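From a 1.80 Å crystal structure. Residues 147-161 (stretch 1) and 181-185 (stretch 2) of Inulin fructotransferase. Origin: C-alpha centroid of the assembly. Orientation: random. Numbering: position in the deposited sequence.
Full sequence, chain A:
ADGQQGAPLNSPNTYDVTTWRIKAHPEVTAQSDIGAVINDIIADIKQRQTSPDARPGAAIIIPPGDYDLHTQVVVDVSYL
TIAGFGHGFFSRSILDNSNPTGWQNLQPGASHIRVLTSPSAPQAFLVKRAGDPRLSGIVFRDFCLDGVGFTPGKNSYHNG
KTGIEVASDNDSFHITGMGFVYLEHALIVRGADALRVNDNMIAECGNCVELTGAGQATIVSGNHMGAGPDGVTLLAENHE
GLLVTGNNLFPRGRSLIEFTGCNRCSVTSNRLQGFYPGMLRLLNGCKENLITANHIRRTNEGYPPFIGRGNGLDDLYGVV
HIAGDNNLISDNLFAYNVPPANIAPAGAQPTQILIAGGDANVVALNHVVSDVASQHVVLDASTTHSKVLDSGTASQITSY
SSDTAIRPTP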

# COMPACT_ATOMS: atom_id res chain seq x y z
N GLY A 147 11.57 -23.77 -3.91
CA GLY A 147 12.29 -24.83 -3.21
C GLY A 147 12.07 -26.21 -3.79
O GLY A 147 12.59 -27.20 -3.28
N VAL A 148 11.27 -26.26 -4.85
CA VAL A 148 10.97 -27.50 -5.55
C VAL A 148 10.11 -28.55 -4.83
O VAL A 148 9.13 -29.03 -5.38
CB VAL A 148 12.28 -28.17 -6.03
CG1 VAL A 148 11.96 -29.42 -6.83
CG2 VAL A 148 13.07 -27.18 -6.86
N GLY A 149 10.48 -28.90 -3.60
CA GLY A 149 9.71 -29.90 -2.89
C GLY A 149 10.02 -30.04 -1.41
O GLY A 149 11.03 -29.52 -0.93
N PHE A 150 9.15 -30.73 -0.69
CA PHE A 150 9.33 -30.95 0.74
C PHE A 150 9.83 -32.35 1.04
O PHE A 150 9.37 -33.32 0.43
CB PHE A 150 8.03 -30.62 1.48
CG PHE A 150 7.78 -29.14 1.55
CD1 PHE A 150 8.84 -28.28 1.81
CD2 PHE A 150 6.52 -28.59 1.31
CE1 PHE A 150 8.67 -26.91 1.81
CE2 PHE A 150 6.33 -27.22 1.31
CZ PHE A 150 7.41 -26.37 1.57
N THR A 151 10.76 -32.47 1.98
CA THR A 151 11.40 -33.74 2.27
C THR A 151 11.58 -34.09 3.75
O THR A 151 12.04 -33.25 4.52
CB THR A 151 12.81 -33.73 1.64
OG1 THR A 151 13.38 -32.42 1.80
CG2 THR A 151 12.74 -34.10 0.17
N PRO A 152 11.23 -35.32 4.17
CA PRO A 152 10.70 -36.63 3.73
C PRO A 152 9.24 -36.64 3.25
O PRO A 152 8.91 -37.25 2.23
CB PRO A 152 10.84 -37.49 4.98
CG PRO A 152 12.13 -37.07 5.48
CD PRO A 152 12.07 -35.53 5.37
N GLY A 153 8.36 -35.96 4.00
CA GLY A 153 6.96 -35.91 3.62
C GLY A 153 6.75 -34.83 2.57
O GLY A 153 7.32 -33.74 2.67
N LYS A 154 5.92 -35.13 1.58
CA LYS A 154 5.65 -34.15 0.53
C LYS A 154 4.93 -32.92 1.09
O LYS A 154 4.99 -31.84 0.52
CB LYS A 154 4.86 -34.78 -0.62
CG LYS A 154 3.42 -35.17 -0.30
CD LYS A 154 2.75 -35.75 -1.56
CE LYS A 154 1.38 -36.34 -1.26
NZ LYS A 154 0.83 -37.09 -2.44
N ASN A 155 4.27 -33.11 2.23
CA ASN A 155 3.54 -32.02 2.89
C ASN A 155 4.19 -31.63 4.22
O ASN A 155 3.50 -31.17 5.13
CB ASN A 155 2.09 -32.42 3.15
CG ASN A 155 1.30 -32.64 1.88
OD1 ASN A 155 1.42 -31.89 0.92
ND2 ASN A 155 0.46 -33.67 1.88
N SER A 156 5.50 -31.79 4.30
CA SER A 156 6.24 -31.50 5.52
C SER A 156 6.62 -30.03 5.75
O SER A 156 6.82 -29.63 6.90
CB SER A 156 7.53 -32.32 5.55
OG SER A 156 8.50 -31.76 4.66
N TYR A 157 6.71 -29.24 4.68
CA TYR A 157 7.12 -27.84 4.80
C TYR A 157 8.53 -27.80 5.33
O TYR A 157 8.92 -26.85 6.00
CB TYR A 157 6.25 -27.07 5.78
CG TYR A 157 4.93 -26.59 5.23
CD1 TYR A 157 4.82 -25.36 4.57
CD2 TYR A 157 3.79 -27.34 5.40
CE1 TYR A 157 3.60 -24.91 4.09
CE2 TYR A 157 2.56 -26.92 4.94
CZ TYR A 157 2.47 -25.70 4.28
OH TYR A 157 1.25 -25.28 3.83
N HIS A 158 9.30 -28.84 5.03
CA HIS A 158 10.68 -28.91 5.48
C HIS A 158 11.56 -29.30 4.32
O HIS A 158 11.21 -30.21 3.56
CB HIS A 158 10.85 -29.95 6.58
CG HIS A 158 10.42 -29.47 7.94
ND1 HIS A 158 9.10 -29.41 8.34
CD2 HIS A 158 11.14 -28.98 8.98
CE1 HIS A 158 9.03 -28.92 9.56
NE2 HIS A 158 10.25 -28.64 9.97
N ASN A 159 12.69 -28.63 4.18
CA ASN A 159 13.59 -28.99 3.11
C ASN A 159 14.94 -28.31 3.26
O ASN A 159 15.79 -28.39 2.38
CB ASN A 159 12.97 -28.69 1.73
CG ASN A 159 12.74 -27.21 1.50
OD1 ASN A 159 13.34 -26.36 2.17
ND2 ASN A 159 11.87 -26.89 0.55
N GLY A 160 15.11 -27.64 4.40
CA GLY A 160 16.36 -26.97 4.71
C GLY A 160 16.84 -25.88 3.77
O GLY A 160 18.00 -25.47 3.87
N LYS A 161 15.98 -25.39 2.88
CA LYS A 161 16.41 -24.35 1.96
C LYS A 161 15.89 -22.98 2.37
O LYS A 161 14.83 -22.86 2.98
CB LYS A 161 15.91 -24.65 0.55
CG LYS A 161 16.48 -25.92 -0.06
CD LYS A 161 15.59 -26.41 -1.18
CE LYS A 161 16.13 -27.68 -1.82
NZ LYS A 161 15.45 -27.97 -3.10
N VAL A 181 8.14 -19.75 -3.10
CA VAL A 181 7.32 -20.94 -3.00
C VAL A 181 8.11 -22.20 -2.65
O VAL A 181 9.21 -22.42 -3.16
CB VAL A 181 6.51 -21.14 -4.30
CG1 VAL A 181 7.45 -21.35 -5.48
CG2 VAL A 181 5.57 -22.32 -4.15
N TYR A 182 7.53 -23.00 -1.76
CA TYR A 182 8.10 -24.26 -1.29
C TYR A 182 9.51 -24.18 -0.70
O TYR A 182 10.36 -25.03 -0.98
CB TYR A 182 8.02 -25.31 -2.41
CG TYR A 182 6.90 -26.33 -2.26
CD1 TYR A 182 5.61 -25.95 -1.88
CD2 TYR A 182 7.13 -27.68 -2.50
CE1 TYR A 182 4.58 -26.89 -1.74
CE2 TYR A 182 6.11 -28.64 -2.37
CZ TYR A 182 4.83 -28.23 -1.99
OH TYR A 182 3.84 -29.17 -1.86
N LEU A 183 9.75 -23.17 0.13
CA LEU A 183 11.04 -22.95 0.80
C LEU A 183 10.85 -23.08 2.30
O LEU A 183 9.88 -22.54 2.84
CB LEU A 183 11.57 -21.54 0.50
CG LEU A 183 12.05 -21.25 -0.92
CD1 LEU A 183 12.20 -19.76 -1.10
CD2 LEU A 183 13.37 -21.97 -1.15
N GLU A 184 11.78 -23.74 3.00
CA GLU A 184 11.58 -23.85 4.44
C GLU A 184 11.56 -22.45 5.05
O GLU A 184 10.80 -22.19 5.99
CB GLU A 184 12.64 -24.70 5.12
CG GLU A 184 12.13 -25.13 6.49
CD GLU A 184 12.97 -26.18 7.18
OE1 GLU A 184 13.45 -27.11 6.51
OE2 GLU A 184 13.12 -26.08 8.42
N HIS A 185 12.40 -21.57 4.53
CA HIS A 185 12.46 -20.19 4.99
C HIS A 185 12.49 -19.36 3.71
O HIS A 185 13.42 -19.48 2.92
CB HIS A 185 13.73 -19.93 5.79
CG HIS A 185 13.84 -20.74 7.05
ND1 HIS A 185 13.36 -20.30 8.26
CD2 HIS A 185 14.38 -21.96 7.27
CE1 HIS A 185 13.60 -21.22 9.18
NE2 HIS A 185 14.21 -22.24 8.60
O HOH W 1 2.03 -29.31 0.35

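Residues 147-161 form an irregular loop that packs against one side of the short segment 181-185. Together the two stretches bury 601 Å². Backbone contacts lie near both ends of the loop. Gly147 N donates to Val181 O at 2.8 Å, and His185 N donates to Lys161 O at 3.2 Å.

Gly147 sits tight against the segment. Its CA lies 3.0 Å from Tyr182 O in a CA-H...O contact. A CB here would fall 1.7 Å from that same oxygen, Tyr182 O, so there is no space for a side chain.

Asn159 is the main polar link. Its ND2 donates to Tyr182 O at 2.8 Å and, within its own stretch, to Gly149 O at 3.1 Å. These two bonds use both amide hydrogens. Its OD1 accepts from Glu184 N at 3.2 Å and from Lys161 N at 2.9 Å. The side-chain amide is thus fully engaged, and it ties the loop to itself as well as to the segment.

Glu184 answers from the other side of the contact. Its OE1 accepts from two consecutive backbone amides, Asn159 N at 2.9 Å and Gly160 N at 2.7 Å. A carboxylate oxygen has the lone pairs to serve both. Gly160 has a positive phi, which favours glycine.

Aromatic packing supplies the apolar part. The rings of Phe150 and Tyr182 stack face to face, with centroids 4.1 Å apart and planes at 27°. Gly149 CA meets the Tyr182 ring at its edge, 3.4 Å from Tyr182 CD2. A water bridges the stretches beyond the ring, donating to Tyr182 OH at 2.9 Å and to Asn155 OD1 at 2.7 Å.

Bonds within the loop help hold its shape. Lys161 NZ donates to Gly147 O at 3.0 Å. His158 ND1 donates to Ser156 O at 2.7 Å.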